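Local coordinates for protein putative esterase (Sulfolobus solfataricus P2, PDB 2RAU) that probably acts as a lipase or esterase of the alpha/beta-hydrolase superfamily and binds calcium, at residues 163-177 against 288-302. Sequence-based numbering, arbitrary orientation. Where two conformers were deposited one is given.
Sequences SLYWKNDIKGLILLD and FDYEGILVPTIAFVS
The Trp166 indole takes the backbone of Ile293 and Leu294 on one face: Ile293 CA sits 3.9 Å from the centroid of its five-membered ring, 19° off the normal, a CH-pi contact, and Leu294 N lies toward the rim. Lys167 CG covers the opposite face. At the edge of the Phe288 ring, Ser163 OG stands 3.5 Å from CD1; this hydroxyl hydrogen-bonds Asn160 O and accepts from a water to which Asp289 N donates. The Phe300 ring has Leu175 O in plane at its edge. With chi1 at 74°, Trp166 CG lies between backbone N and carbonyl carbon, which lays the indole along residues 292-295; an alanine here would probably leave Val295 CG2 and Leu294 CB without their aromatic wall. Strands 172-176 and 297-302 run parallel, their axes 1° apart, as neighbours in the central sheet of an alpha/beta-hydrolase fold. Leu173 N donates to Pro296 O (2.9 Å) and Leu175 N to Ile298 O (2.8 Å). Just past strand 172-176, Asp177 OD1 accepts from Ser302 N (2.8 Å), above the carboxylate plane. Ser302 OG lies a doubtfully short 2.5 Å from Asp177 OD2, which also hydrogen-bonds His329 ND1, consistent with Asp177 as acid of a Ser-His-Asp triad.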
loop_
_atom_site.group_PDB
_atom_site.type_symbol
_atom_site.label_atom_id
_atom_site.label_comp_id
_atom_site.label_asym_id
_atom_site.label_seq_id
_atom_site.Cartn_x
_atom_site.Cartn_y
_atom_site.Cartn_z
ATOM N N SER A 163 -0.142 -11.165 14.238
ATOM C CA SER A 163 0.131 -12.472 14.794
ATOM C C SER A 163 1.144 -12.389 15.952
ATOM O O SER A 163 1.152 -13.259 16.825
ATOM C CB SER A 163 0.618 -13.431 13.708
ATOM O OG SER A 163 1.979 -13.230 13.404
ATOM N N LEU A 164 1.980 -11.346 15.957
ATOM C CA LEU A 164 3.002 -11.187 16.953
ATOM C C LEU A 164 2.622 -10.221 18.059
ATOM O O LEU A 164 3.080 -10.388 19.170
ATOM C CB LEU A 164 4.295 -10.701 16.303
ATOM C CG LEU A 164 5.004 -11.643 15.336
ATOM C CD1 LEU A 164 6.053 -10.829 14.524
ATOM C CD2 LEU A 164 5.623 -12.828 16.055
ATOM N N TYR A 165 1.824 -9.195 17.745
ATOM C CA TYR A 165 1.578 -8.092 18.641
ATOM C C TYR A 165 0.140 -7.702 18.886
ATOM O O TYR A 165 -0.094 -6.700 19.544
ATOM C CB TYR A 165 2.274 -6.867 18.064
ATOM C CG TYR A 165 3.777 -7.016 17.904
ATOM C CD1 TYR A 165 4.591 -7.104 19.016
ATOM C CD2 TYR A 165 4.380 -7.018 16.656
ATOM C CE1 TYR A 165 5.957 -7.199 18.888
ATOM C CE2 TYR A 165 5.748 -7.112 16.517
ATOM C CZ TYR A 165 6.524 -7.215 17.639
ATOM O OH TYR A 165 7.894 -7.295 17.549
ATOM N N TRP A 166 -0.830 -8.453 18.362
ATOM C CA TRP A 166 -2.229 -8.053 18.481
ATOM C C TRP A 166 -2.684 -7.766 19.904
ATOM O O TRP A 166 -3.375 -6.789 20.128
ATOM C CB TRP A 166 -3.198 -9.051 17.804
ATOM C CG TRP A 166 -3.442 -10.348 18.497
ATOM C CD1 TRP A 166 -2.784 -11.511 18.304
ATOM C CD2 TRP A 166 -4.468 -10.627 19.461
ATOM N NE1 TRP A 166 -3.312 -12.497 19.098
ATOM C CE2 TRP A 166 -4.352 -11.979 19.816
ATOM C CE3 TRP A 166 -5.448 -9.857 20.077
ATOM C CZ2 TRP A 166 -5.168 -12.570 20.745
ATOM C CZ3 TRP A 166 -6.265 -10.455 20.989
ATOM C CH2 TRP A 166 -6.119 -11.794 21.322
ATOM N N LYS A 167 -2.242 -8.575 20.873
ATOM C CA LYS A 167 -2.741 -8.460 22.219
ATOM C C LYS A 167 -2.467 -7.094 22.787
ATOM O O LYS A 167 -3.352 -6.524 23.374
ATOM C CB LYS A 167 -2.173 -9.551 23.127
ATOM C CG LYS A 167 -2.619 -10.937 22.667
ATOM C CD LYS A 167 -1.998 -12.072 23.489
ATOM C CE LYS A 167 -2.500 -13.449 23.033
ATOM N NZ LYS A 167 -1.851 -14.532 23.848
ATOM N N ASN A 168 -1.292 -6.526 22.546
ATOM C CA ASN A 168 -1.023 -5.193 23.074
ATOM C C ASN A 168 -1.146 -3.998 22.149
ATOM O O ASN A 168 -1.191 -2.864 22.640
ATOM C CB ASN A 168 0.350 -5.141 23.712
ATOM C CG ASN A 168 0.374 -5.821 25.080
ATOM O OD1 ASN A 168 -0.320 -5.412 26.103
ATOM N ND2 ASN A 168 1.131 -6.893 25.109
ATOM N N ASP A 169 -1.199 -4.244 20.843
ATOM C CA ASP A 169 -1.175 -3.180 19.835
ATOM C C ASP A 169 -2.421 -2.986 18.949
ATOM O O ASP A 169 -2.648 -1.873 18.503
ATOM C CB ASP A 169 0.002 -3.411 18.882
ATOM C CG ASP A 169 1.356 -3.173 19.524
ATOM O OD1 ASP A 169 1.426 -2.661 20.679
ATOM O OD2 ASP A 169 2.369 -3.493 18.834
ATOM N N ILE A 170 -3.202 -4.043 18.680
ATOM C CA ILE A 170 -4.213 -4.015 17.591
ATOM C C ILE A 170 -5.605 -4.366 18.056
ATOM O O ILE A 170 -5.793 -5.411 18.656
ATOM C CB ILE A 170 -3.837 -5.035 16.460
ATOM C CG1 ILE A 170 -2.368 -4.869 16.016
ATOM C CG2 ILE A 170 -4.821 -4.957 15.217
ATOM C CD1 ILE A 170 -1.942 -3.437 15.531
ATOM N N LYS A 171 -6.573 -3.499 17.771
ATOM C CA LYS A 171 -7.925 -3.743 18.205
ATOM C C LYS A 171 -8.892 -4.011 17.047
ATOM O O LYS A 171 -10.054 -4.341 17.266
ATOM C CB LYS A 171 -8.416 -2.573 19.058
ATOM C CG LYS A 171 -8.523 -1.276 18.328
ATOM C CD LYS A 171 -8.895 -0.103 19.202
ATOM C CE LYS A 171 -8.691 1.181 18.437
ATOM N NZ LYS A 171 -8.830 2.395 19.261
ATOM N N GLY A 172 -8.408 -3.894 15.809
ATOM C CA GLY A 172 -9.230 -4.138 14.644
ATOM C C GLY A 172 -8.363 -4.231 13.412
ATOM O O GLY A 172 -7.352 -3.524 13.299
ATOM N N LEU A 173 -8.756 -5.113 12.496
ATOM C CA LEU A 173 -8.037 -5.311 11.228
ATOM C C LEU A 173 -8.929 -5.001 10.029
ATOM O O LEU A 173 -10.082 -5.395 9.981
ATOM C CB LEU A 173 -7.483 -6.729 11.120
ATOM C CG LEU A 173 -6.208 -7.037 11.902
ATOM C CD1 LEU A 173 -6.091 -8.554 12.155
ATOM C CD2 LEU A 173 -4.971 -6.483 11.213
ATOM N N ILE A 174 -8.383 -4.230 9.092
ATOM C CA ILE A 174 -9.069 -3.889 7.849
ATOM C C ILE A 174 -8.181 -4.326 6.680
ATOM O O ILE A 174 -7.142 -3.718 6.414
ATOM C CB ILE A 174 -9.321 -2.380 7.733
ATOM C CG1 ILE A 174 -10.154 -1.867 8.930
ATOM C CG2 ILE A 174 -9.958 -2.014 6.336
ATOM C CD1 ILE A 174 -9.980 -0.362 9.190
ATOM N N LEU A 175 -8.586 -5.379 5.969
ATOM C CA LEU A 175 -7.803 -5.904 4.841
ATOM C C LEU A 175 -8.449 -5.479 3.517
ATOM O O LEU A 175 -9.571 -5.864 3.207
ATOM C CB LEU A 175 -7.682 -7.435 4.940
ATOM C CG LEU A 175 -7.122 -7.965 6.278
ATOM C CD1 LEU A 175 -7.296 -9.523 6.364
ATOM C CD2 LEU A 175 -5.638 -7.452 6.485
ATOM N N LEU A 176 -7.745 -4.618 2.790
ATOM C CA LEU A 176 -8.202 -4.032 1.528
ATOM C C LEU A 176 -7.530 -4.805 0.378
ATOM O O LEU A 176 -6.425 -4.480 -0.096
ATOM C CB LEU A 176 -7.867 -2.528 1.490
ATOM C CG LEU A 176 -8.482 -1.682 2.633
ATOM C CD1 LEU A 176 -7.791 -0.346 2.777
ATOM C CD2 LEU A 176 -9.983 -1.510 2.460
ATOM N N ASP A 177 -8.183 -5.876 -0.015
ATOM C CA ASP A 177 -7.660 -6.799 -1.029
ATOM C C ASP A 177 -6.218 -7.210 -0.682
ATOM O O ASP A 177 -5.288 -7.061 -1.467
ATOM C CB ASP A 177 -7.809 -6.201 -2.454
ATOM C CG ASP A 177 -8.254 -7.223 -3.505
ATOM O OD1 ASP A 177 -8.861 -8.255 -3.153
ATOM O OD2 ASP A 177 -7.999 -6.955 -4.716
ATOM N N PHE A 288 4.031 -17.800 10.265
ATOM C CA PHE A 288 3.393 -16.866 11.175
ATOM C C PHE A 288 2.123 -17.517 11.708
ATOM O O PHE A 288 1.347 -18.092 10.950
ATOM C CB PHE A 288 3.041 -15.568 10.461
ATOM C CG PHE A 288 4.206 -14.670 10.227
ATOM C CD1 PHE A 288 4.564 -13.738 11.170
ATOM C CD2 PHE A 288 4.935 -14.728 9.041
ATOM C CE1 PHE A 288 5.646 -12.862 10.942
ATOM C CE2 PHE A 288 6.014 -13.866 8.817
ATOM C CZ PHE A 288 6.359 -12.928 9.771
ATOM N N ASP A 289 1.893 -17.404 13.008
ATOM C CA ASP A 289 0.736 -18.039 13.612
ATOM C C ASP A 289 -0.524 -17.177 13.555
ATOM O O ASP A 289 -0.724 -16.304 14.389
ATOM C CB ASP A 289 1.053 -18.409 15.073
ATOM C CG ASP A 289 -0.030 -19.292 15.707
ATOM O OD1 ASP A 289 -0.837 -19.893 14.949
ATOM O OD2 ASP A 289 -0.061 -19.377 16.961
ATOM N N TYR A 290 -1.390 -17.446 12.582
ATOM C CA TYR A 290 -2.632 -16.684 12.438
ATOM C C TYR A 290 -3.767 -17.240 13.256
ATOM O O TYR A 290 -4.847 -16.628 13.292
ATOM C CB TYR A 290 -3.088 -16.660 10.982
ATOM C CG TYR A 290 -2.054 -16.136 10.048
ATOM C CD1 TYR A 290 -1.488 -14.887 10.242
ATOM C CD2 TYR A 290 -1.645 -16.882 8.956
ATOM C CE1 TYR A 290 -0.545 -14.401 9.391
ATOM C CE2 TYR A 290 -0.705 -16.398 8.090
ATOM C CZ TYR A 290 -0.156 -15.156 8.306
ATOM O OH TYR A 290 0.796 -14.693 7.431
ATOM N N GLU A 291 -3.529 -18.391 13.904
ATOM C CA GLU A 291 -4.570 -19.082 14.645
ATOM C C GLU A 291 -5.067 -18.230 15.834
ATOM O O GLU A 291 -6.262 -18.080 16.025
ATOM C CB GLU A 291 -4.119 -20.512 15.066
ATOM N N GLY A 292 -4.197 -17.597 16.592
ATOM C CA GLY A 292 -4.716 -16.923 17.785
ATOM C C GLY A 292 -5.255 -15.503 17.730
ATOM O O GLY A 292 -5.534 -14.921 18.784
ATOM N N ILE A 293 -5.416 -14.948 16.531
ATOM C CA ILE A 293 -5.688 -13.520 16.396
ATOM C C ILE A 293 -7.173 -13.274 16.658
ATOM O O ILE A 293 -8.007 -13.491 15.792
ATOM C CB ILE A 293 -5.228 -12.978 15.017
ATOM C CG1 ILE A 293 -3.776 -13.403 14.728
ATOM C CG2 ILE A 293 -5.393 -11.449 14.932
ATOM C CD1 ILE A 293 -3.208 -12.871 13.409
ATOM N N LEU A 294 -7.493 -12.813 17.859
ATOM C CA LEU A 294 -8.875 -12.553 18.244
ATOM C C LEU A 294 -9.187 -11.057 18.129
ATOM O O LEU A 294 -9.473 -10.365 19.111
ATOM C CB LEU A 294 -9.130 -13.065 19.668
ATOM C CG LEU A 294 -8.653 -14.501 19.933
ATOM C CD1 LEU A 294 -8.910 -14.765 21.349
ATOM C CD2 LEU A 294 -9.312 -15.526 18.996
ATOM N N VAL A 295 -9.106 -10.572 16.911
ATOM C CA VAL A 295 -9.309 -9.178 16.590
ATOM C C VAL A 295 -10.469 -9.105 15.575
ATOM O O VAL A 295 -10.462 -9.863 14.603
ATOM C CB VAL A 295 -7.981 -8.597 15.956
ATOM C CG1 VAL A 295 -8.199 -7.282 15.273
ATOM C CG2 VAL A 295 -6.858 -8.501 17.028
ATOM N N PRO A 296 -11.472 -8.221 15.807
ATOM C CA PRO A 296 -12.490 -7.953 14.790
ATOM C C PRO A 296 -11.833 -7.567 13.477
ATOM O O PRO A 296 -10.938 -6.701 13.453
ATOM C CB PRO A 296 -13.251 -6.755 15.361
ATOM C CG PRO A 296 -13.106 -6.902 16.786
ATOM C CD PRO A 296 -11.721 -7.426 17.009
ATOM N N THR A 297 -12.289 -8.195 12.401
ATOM C CA THR A 297 -11.702 -8.047 11.068
ATOM C C THR A 297 -12.743 -7.824 9.972
ATOM O O THR A 297 -13.804 -8.438 9.979
ATOM C CB THR A 297 -10.819 -9.302 10.712
ATOM O OG1 THR A 297 -9.787 -9.469 11.697
ATOM C CG2 THR A 297 -10.200 -9.194 9.318
ATOM N N ILE A 298 -12.447 -6.888 9.070
ATOM C CA ILE A 298 -13.224 -6.728 7.828
ATOM C C ILE A 298 -12.233 -6.922 6.670
ATOM O O ILE A 298 -11.126 -6.383 6.685
ATOM C CB ILE A 298 -14.036 -5.383 7.772
ATOM C CG1 ILE A 298 -14.995 -5.378 6.572
ATOM C CG2 ILE A 298 -13.097 -4.147 7.830
ATOM C CD1 ILE A 298 -15.931 -4.227 6.592
ATOM N N ALA A 299 -12.631 -7.738 5.683
ATOM C CA ALA A 299 -11.777 -8.069 4.545
ATOM C C ALA A 299 -12.538 -7.821 3.272
ATOM O O ALA A 299 -13.643 -8.308 3.103
ATOM C CB ALA A 299 -11.296 -9.532 4.618
ATOM N N PHE A 300 -11.966 -7.003 2.404
ATOM C CA PHE A 300 -12.530 -6.748 1.079
ATOM C C PHE A 300 -11.754 -7.556 0.028
ATOM O O PHE A 300 -10.528 -7.577 0.049
ATOM C CB PHE A 300 -12.456 -5.270 0.722
ATOM C CG PHE A 300 -13.300 -4.387 1.597
ATOM C CD1 PHE A 300 -12.855 -4.016 2.856
ATOM C CD2 PHE A 300 -14.516 -3.887 1.146
ATOM C CE1 PHE A 300 -13.615 -3.196 3.648
ATOM C CE2 PHE A 300 -15.274 -3.049 1.933
ATOM C CZ PHE A 300 -14.819 -2.689 3.172
ATOM N N VAL A 301 -12.473 -8.210 -0.882
ATOM C CA VAL A 301 -11.824 -9.035 -1.910
ATOM C C VAL A 301 -12.381 -8.715 -3.312
ATOM O O VAL A 301 -13.574 -8.799 -3.554
ATOM C CB VAL A 301 -11.872 -10.559 -1.536
ATOM C CG1 VAL A 301 -13.301 -11.129 -1.610
ATOM C CG2 VAL A 301 -10.917 -11.348 -2.395
ATOM N N SER A 302 -11.489 -8.303 -4.212
ATOM C CA SER A 302 -11.839 -7.951 -5.587
ATOM C C SER A 302 -12.278 -9.217 -6.375
ATOM O O SER A 302 -11.636 -10.263 -6.303
ATOM C CB SER A 302 -10.676 -7.239 -6.298
ATOM O OG SER A 302 -9.478 -8.001 -6.368
HETATM O O HOH W 1 3.269 -15.332 14.449
#